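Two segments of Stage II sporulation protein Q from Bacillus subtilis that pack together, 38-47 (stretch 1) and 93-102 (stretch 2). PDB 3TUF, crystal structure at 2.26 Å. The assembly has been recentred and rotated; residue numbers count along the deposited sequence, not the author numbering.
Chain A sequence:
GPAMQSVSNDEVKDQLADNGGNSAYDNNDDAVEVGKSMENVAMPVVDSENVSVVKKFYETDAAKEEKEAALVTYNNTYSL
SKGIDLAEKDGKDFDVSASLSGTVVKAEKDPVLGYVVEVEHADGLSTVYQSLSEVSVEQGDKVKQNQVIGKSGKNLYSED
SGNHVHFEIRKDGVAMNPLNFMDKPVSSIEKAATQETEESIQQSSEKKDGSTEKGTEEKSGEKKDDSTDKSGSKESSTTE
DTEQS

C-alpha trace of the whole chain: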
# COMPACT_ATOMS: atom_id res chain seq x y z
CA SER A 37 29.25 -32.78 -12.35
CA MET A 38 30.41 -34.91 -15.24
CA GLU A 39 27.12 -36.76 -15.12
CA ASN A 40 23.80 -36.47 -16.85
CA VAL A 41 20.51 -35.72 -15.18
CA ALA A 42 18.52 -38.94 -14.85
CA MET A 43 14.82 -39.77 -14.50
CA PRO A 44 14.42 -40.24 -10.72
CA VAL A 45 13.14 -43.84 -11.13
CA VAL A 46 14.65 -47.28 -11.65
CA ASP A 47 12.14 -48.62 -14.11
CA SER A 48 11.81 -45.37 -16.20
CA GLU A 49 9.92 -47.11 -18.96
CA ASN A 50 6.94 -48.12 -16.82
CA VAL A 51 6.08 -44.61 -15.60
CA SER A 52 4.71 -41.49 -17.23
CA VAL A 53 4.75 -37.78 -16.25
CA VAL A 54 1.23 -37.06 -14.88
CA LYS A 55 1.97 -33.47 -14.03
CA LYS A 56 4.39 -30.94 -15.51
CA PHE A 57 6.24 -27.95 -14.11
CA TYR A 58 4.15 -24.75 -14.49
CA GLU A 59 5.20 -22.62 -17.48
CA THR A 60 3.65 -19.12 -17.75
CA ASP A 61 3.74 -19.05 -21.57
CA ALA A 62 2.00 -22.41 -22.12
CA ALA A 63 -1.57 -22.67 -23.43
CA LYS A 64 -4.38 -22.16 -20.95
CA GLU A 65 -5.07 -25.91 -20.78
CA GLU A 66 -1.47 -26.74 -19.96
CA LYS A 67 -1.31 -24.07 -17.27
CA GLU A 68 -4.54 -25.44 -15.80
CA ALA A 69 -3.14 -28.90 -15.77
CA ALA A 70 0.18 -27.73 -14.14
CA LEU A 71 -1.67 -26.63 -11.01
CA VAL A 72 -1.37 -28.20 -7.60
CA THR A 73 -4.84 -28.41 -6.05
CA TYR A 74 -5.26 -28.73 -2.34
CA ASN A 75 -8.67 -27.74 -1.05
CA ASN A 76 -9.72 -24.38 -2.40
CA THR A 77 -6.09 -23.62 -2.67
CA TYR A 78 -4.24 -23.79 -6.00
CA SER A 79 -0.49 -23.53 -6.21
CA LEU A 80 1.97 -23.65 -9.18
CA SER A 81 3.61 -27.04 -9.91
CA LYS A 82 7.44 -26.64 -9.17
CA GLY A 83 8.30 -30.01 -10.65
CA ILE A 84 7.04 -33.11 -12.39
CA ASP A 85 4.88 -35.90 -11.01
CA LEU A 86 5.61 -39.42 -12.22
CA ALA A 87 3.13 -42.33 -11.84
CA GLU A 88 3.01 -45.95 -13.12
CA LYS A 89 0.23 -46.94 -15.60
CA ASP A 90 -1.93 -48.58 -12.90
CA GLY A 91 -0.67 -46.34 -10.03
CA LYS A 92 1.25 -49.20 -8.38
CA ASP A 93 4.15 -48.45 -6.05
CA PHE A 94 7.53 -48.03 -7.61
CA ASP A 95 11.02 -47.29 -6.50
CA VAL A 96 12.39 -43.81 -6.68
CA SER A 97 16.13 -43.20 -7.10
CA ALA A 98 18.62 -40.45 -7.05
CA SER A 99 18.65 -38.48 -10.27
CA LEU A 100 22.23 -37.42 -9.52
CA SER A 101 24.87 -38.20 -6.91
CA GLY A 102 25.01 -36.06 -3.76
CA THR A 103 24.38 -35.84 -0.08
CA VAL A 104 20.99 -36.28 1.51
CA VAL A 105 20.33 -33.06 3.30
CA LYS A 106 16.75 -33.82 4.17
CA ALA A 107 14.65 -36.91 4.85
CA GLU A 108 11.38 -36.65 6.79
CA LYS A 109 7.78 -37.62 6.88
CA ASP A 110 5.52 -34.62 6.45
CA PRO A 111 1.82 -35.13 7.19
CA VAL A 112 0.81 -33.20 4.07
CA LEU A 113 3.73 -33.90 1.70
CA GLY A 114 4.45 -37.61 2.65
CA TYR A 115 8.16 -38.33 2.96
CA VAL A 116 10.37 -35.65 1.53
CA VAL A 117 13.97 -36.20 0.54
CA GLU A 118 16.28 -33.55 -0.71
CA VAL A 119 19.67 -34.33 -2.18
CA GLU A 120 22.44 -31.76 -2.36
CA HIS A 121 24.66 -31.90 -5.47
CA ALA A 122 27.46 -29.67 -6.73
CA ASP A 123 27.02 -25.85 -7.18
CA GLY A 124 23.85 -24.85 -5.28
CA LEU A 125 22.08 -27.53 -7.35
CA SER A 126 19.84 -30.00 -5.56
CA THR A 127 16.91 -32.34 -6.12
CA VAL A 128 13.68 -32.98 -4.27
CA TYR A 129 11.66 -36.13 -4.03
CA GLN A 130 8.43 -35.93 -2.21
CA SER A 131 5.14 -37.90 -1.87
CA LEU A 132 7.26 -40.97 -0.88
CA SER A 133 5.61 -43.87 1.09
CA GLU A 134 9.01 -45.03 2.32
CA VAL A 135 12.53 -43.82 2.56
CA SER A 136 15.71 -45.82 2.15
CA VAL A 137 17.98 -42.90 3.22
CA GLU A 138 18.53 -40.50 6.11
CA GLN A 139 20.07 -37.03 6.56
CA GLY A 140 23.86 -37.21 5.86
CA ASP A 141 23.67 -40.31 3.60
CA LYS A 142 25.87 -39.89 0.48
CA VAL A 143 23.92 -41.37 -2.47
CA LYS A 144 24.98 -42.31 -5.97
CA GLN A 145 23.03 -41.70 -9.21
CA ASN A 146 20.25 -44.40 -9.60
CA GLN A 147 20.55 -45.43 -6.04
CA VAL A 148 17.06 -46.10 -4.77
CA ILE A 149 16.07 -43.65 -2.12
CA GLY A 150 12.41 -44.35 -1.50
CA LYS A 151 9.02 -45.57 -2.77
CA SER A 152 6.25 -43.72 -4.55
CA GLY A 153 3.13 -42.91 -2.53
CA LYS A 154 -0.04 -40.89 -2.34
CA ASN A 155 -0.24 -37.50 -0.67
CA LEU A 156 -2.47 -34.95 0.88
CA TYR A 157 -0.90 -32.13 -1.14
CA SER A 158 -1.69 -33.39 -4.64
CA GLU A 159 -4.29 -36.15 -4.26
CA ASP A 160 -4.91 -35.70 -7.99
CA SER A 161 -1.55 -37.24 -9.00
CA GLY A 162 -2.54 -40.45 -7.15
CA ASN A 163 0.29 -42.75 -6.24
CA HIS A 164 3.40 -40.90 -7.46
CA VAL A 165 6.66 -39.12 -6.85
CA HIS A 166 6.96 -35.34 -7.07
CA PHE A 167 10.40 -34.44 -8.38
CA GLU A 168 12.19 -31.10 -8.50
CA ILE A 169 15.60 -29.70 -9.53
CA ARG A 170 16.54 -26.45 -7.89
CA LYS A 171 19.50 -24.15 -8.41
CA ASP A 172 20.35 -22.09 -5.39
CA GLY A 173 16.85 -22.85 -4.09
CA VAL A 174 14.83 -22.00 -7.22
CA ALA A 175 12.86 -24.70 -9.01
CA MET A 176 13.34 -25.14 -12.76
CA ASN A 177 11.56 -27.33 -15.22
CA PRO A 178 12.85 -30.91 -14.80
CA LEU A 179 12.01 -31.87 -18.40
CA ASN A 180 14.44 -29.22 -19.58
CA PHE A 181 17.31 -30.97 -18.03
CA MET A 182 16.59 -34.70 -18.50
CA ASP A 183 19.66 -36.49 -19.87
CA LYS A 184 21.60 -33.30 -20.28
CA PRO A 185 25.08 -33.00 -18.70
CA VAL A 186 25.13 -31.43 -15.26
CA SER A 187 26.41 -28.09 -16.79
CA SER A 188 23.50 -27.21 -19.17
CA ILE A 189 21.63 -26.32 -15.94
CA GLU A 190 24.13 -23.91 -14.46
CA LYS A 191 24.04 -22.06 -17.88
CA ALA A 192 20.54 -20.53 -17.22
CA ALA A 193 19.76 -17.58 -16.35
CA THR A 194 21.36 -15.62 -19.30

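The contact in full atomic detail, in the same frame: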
# COMPACT_ATOMS: atom_id res chain seq x y z
N MET A 38 29.98 -33.81 -14.41
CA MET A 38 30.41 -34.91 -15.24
C MET A 38 29.32 -35.92 -15.52
O MET A 38 29.49 -36.78 -16.35
CB MET A 38 31.60 -35.62 -14.60
CG MET A 38 31.95 -35.14 -13.20
SD MET A 38 32.82 -36.40 -12.23
CE MET A 38 31.47 -37.17 -11.36
N GLU A 39 28.19 -35.82 -14.83
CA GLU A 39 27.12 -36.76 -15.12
C GLU A 39 25.88 -36.12 -15.67
O GLU A 39 25.72 -34.94 -15.59
CB GLU A 39 26.79 -37.65 -13.91
CG GLU A 39 26.41 -36.95 -12.65
CD GLU A 39 26.24 -37.91 -11.49
OE1 GLU A 39 25.46 -37.61 -10.58
OE2 GLU A 39 26.87 -38.96 -11.47
N ASN A 40 25.01 -36.93 -16.23
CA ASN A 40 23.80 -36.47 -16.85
C ASN A 40 22.64 -36.60 -15.91
O ASN A 40 22.61 -37.46 -15.08
CB ASN A 40 23.51 -37.28 -18.08
CG ASN A 40 24.50 -37.06 -19.18
OD1 ASN A 40 25.54 -36.45 -19.00
ND2 ASN A 40 24.19 -37.58 -20.35
N VAL A 41 21.65 -35.76 -16.07
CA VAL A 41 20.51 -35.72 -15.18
C VAL A 41 19.62 -36.89 -15.50
O VAL A 41 19.21 -37.04 -16.62
CB VAL A 41 19.71 -34.38 -15.35
CG1 VAL A 41 18.32 -34.41 -14.61
CG2 VAL A 41 20.58 -33.18 -14.90
N ALA A 42 19.33 -37.75 -14.53
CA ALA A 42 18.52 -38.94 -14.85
C ALA A 42 17.09 -38.87 -14.33
O ALA A 42 16.83 -38.22 -13.32
CB ALA A 42 19.22 -40.21 -14.35
N MET A 43 16.15 -39.51 -15.04
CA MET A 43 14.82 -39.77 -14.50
C MET A 43 14.98 -40.33 -13.09
O MET A 43 15.82 -41.18 -12.88
CB MET A 43 14.08 -40.76 -15.40
CG MET A 43 13.57 -40.07 -16.61
SD MET A 43 12.07 -39.10 -16.16
CE MET A 43 10.89 -40.49 -16.23
N PRO A 44 14.20 -39.85 -12.12
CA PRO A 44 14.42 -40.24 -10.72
C PRO A 44 13.76 -41.59 -10.34
O PRO A 44 13.14 -41.72 -9.24
CB PRO A 44 13.72 -39.11 -9.96
CG PRO A 44 12.53 -38.85 -10.79
CD PRO A 44 13.00 -39.00 -12.25
N VAL A 45 13.89 -42.58 -11.24
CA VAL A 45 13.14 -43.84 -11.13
C VAL A 45 14.07 -44.96 -11.55
O VAL A 45 15.10 -44.69 -12.15
CB VAL A 45 11.89 -43.75 -12.00
CG1 VAL A 45 11.44 -45.04 -12.44
CG2 VAL A 45 10.79 -43.13 -11.21
N VAL A 46 13.77 -46.22 -11.20
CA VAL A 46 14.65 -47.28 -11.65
C VAL A 46 14.07 -47.86 -12.95
O VAL A 46 14.76 -48.05 -13.95
CB VAL A 46 14.84 -48.38 -10.59
CG1 VAL A 46 15.63 -49.51 -11.19
CG2 VAL A 46 15.57 -47.85 -9.31
N ASP A 47 12.78 -48.16 -12.93
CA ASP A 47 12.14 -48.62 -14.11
C ASP A 47 11.50 -47.43 -14.84
O ASP A 47 10.26 -47.30 -14.82
CB ASP A 47 11.07 -49.60 -13.71
CG ASP A 47 10.46 -50.26 -14.90
OD1 ASP A 47 11.01 -50.07 -16.02
OD2 ASP A 47 9.44 -50.95 -14.73
N ASP A 93 2.95 -48.94 -6.69
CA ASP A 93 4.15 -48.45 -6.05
C ASP A 93 5.34 -48.63 -6.95
O ASP A 93 5.37 -49.60 -7.72
CB ASP A 93 4.43 -49.26 -4.78
CG ASP A 93 3.60 -48.82 -3.59
OD1 ASP A 93 2.88 -47.80 -3.67
OD2 ASP A 93 3.67 -49.48 -2.55
N PHE A 94 6.34 -47.76 -6.85
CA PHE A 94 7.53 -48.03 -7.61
C PHE A 94 8.68 -47.34 -6.93
O PHE A 94 8.49 -46.46 -6.06
CB PHE A 94 7.33 -47.52 -9.04
CG PHE A 94 7.02 -46.00 -9.14
CD1 PHE A 94 8.09 -45.07 -9.22
CD2 PHE A 94 5.67 -45.51 -9.14
CE1 PHE A 94 7.85 -43.66 -9.26
CE2 PHE A 94 5.41 -44.15 -9.21
CZ PHE A 94 6.50 -43.22 -9.26
N ASP A 95 9.89 -47.70 -7.31
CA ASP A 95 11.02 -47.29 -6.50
C ASP A 95 11.52 -46.04 -7.11
O ASP A 95 11.63 -45.96 -8.33
CB ASP A 95 12.10 -48.36 -6.47
CG ASP A 95 11.57 -49.74 -5.89
OD1 ASP A 95 11.29 -49.82 -4.65
OD2 ASP A 95 11.44 -50.73 -6.66
N VAL A 96 11.77 -45.05 -6.27
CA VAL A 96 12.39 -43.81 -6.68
C VAL A 96 13.89 -43.83 -6.43
O VAL A 96 14.34 -44.37 -5.40
CB VAL A 96 11.80 -42.75 -5.81
CG1 VAL A 96 12.66 -41.38 -5.81
CG2 VAL A 96 10.32 -42.60 -6.12
N SER A 97 14.68 -43.20 -7.30
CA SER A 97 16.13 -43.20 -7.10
C SER A 97 16.77 -41.90 -7.44
O SER A 97 16.22 -41.08 -8.16
CB SER A 97 16.78 -44.28 -7.96
OG SER A 97 16.29 -44.20 -9.27
N ALA A 98 17.98 -41.73 -6.95
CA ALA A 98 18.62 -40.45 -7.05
C ALA A 98 18.92 -40.16 -8.52
O ALA A 98 19.49 -40.99 -9.26
CB ALA A 98 19.86 -40.39 -6.19
N SER A 99 18.45 -39.00 -8.94
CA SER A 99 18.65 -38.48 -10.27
C SER A 99 20.10 -38.10 -10.50
O SER A 99 20.56 -38.13 -11.63
CB SER A 99 17.78 -37.25 -10.43
OG SER A 99 18.20 -36.51 -11.55
N LEU A 100 20.81 -37.69 -9.45
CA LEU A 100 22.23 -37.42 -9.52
C LEU A 100 22.84 -37.79 -8.18
O LEU A 100 22.13 -37.92 -7.19
CB LEU A 100 22.50 -35.93 -9.78
CG LEU A 100 22.11 -35.24 -11.10
CD1 LEU A 100 22.02 -33.77 -10.86
CD2 LEU A 100 23.07 -35.50 -12.26
N SER A 101 24.16 -37.93 -8.14
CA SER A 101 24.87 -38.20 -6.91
C SER A 101 24.96 -36.95 -5.97
O SER A 101 25.02 -35.80 -6.41
CB SER A 101 26.23 -38.78 -7.24
OG SER A 101 26.09 -39.82 -8.24
N GLY A 102 24.93 -37.18 -4.67
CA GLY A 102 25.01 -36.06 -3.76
C GLY A 102 24.88 -36.50 -2.35
O GLY A 102 25.10 -37.67 -2.04

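Residues 38-47 form no regular helix or strand, yet they run alongside 93-102 closely enough to bury 596 Å² between them, counting both sides. The two segments run in opposite directions: the side chain of E39 reaches S101, while A42 lies beside S99 and V45 beside V96. At the last pair the backbones form a single beta bridge, with V45 CA and V96 CA 4.5 Å apart. Strand pairing is therefore local, and the rest of the contact is held by hydrogen bonds spaced along an irregular path.

Backbone to backbone, two hydrogen bonds link the stretches. S97 N donates to P44 O at 2.9 Å with a nearly straight N-H...O angle of 164°. Proline has no amide hydrogen to give, so P44 can serve this pairing through its carbonyl alone. The same oxygen receives a CA-H...O contact from V96, with V96 CA 3.4 Å from P44 O. Further along, A42 N donates to S99 O at 3.2 Å and 155°, a longer and more bent bond.

Side chains also bond to main chain. S99, in its t rotamer, donates from OG to A42 O at 2.8 Å. Together with the backbone bond, this joins S99 to A42 at two points: S99 accepts from the amide of A42 through its own carbonyl and donates to the carbonyl of A42 through its hydroxyl. E39 also bonds to main chain, at the end of the contact farthest from the bridge. Its CA-to-CB bond points toward the second stretch, and OE1 accepts from S101 N at 2.8 Å and 174°, so a side-chain carboxylate oxygen accepts from a backbone amide. S101 OG also lies 3.3 Å from E39 OE1 and 3.4 Å from E39 OE2, a weak hydrogen bond to the carboxylate at best. The proximity of V45 O and S97 OG, 3.2 Å, is only packing, because the angle is poor for a hydrogen bond.

Two apolar pairs accompany these bonds. V45 points away at CA-to-CB, yet its CG2 reaches F94 CE1 at 3.6 Å, approaching the aromatic ring obliquely. L100 starts sideways and its end comes nearer, placing CD2 3.9 Å from V41 CA; the side chains of V41 and L100 meet more loosely, CG2 to CD2 at 4.3 Å. Methyls also pack on polar oxygens: L100 CD2 lies 3.5 Å from the carbonyl N40 O, and V46 CG2 lies 3.7 Å from the hydroxyl S97 OG.

The rule to read here is a combination: one bridge pairs V45 with V96, serine and glutamate side chains satisfy backbone groups beyond it, and V45-F94 and V41-L100 add apolar contact alongside.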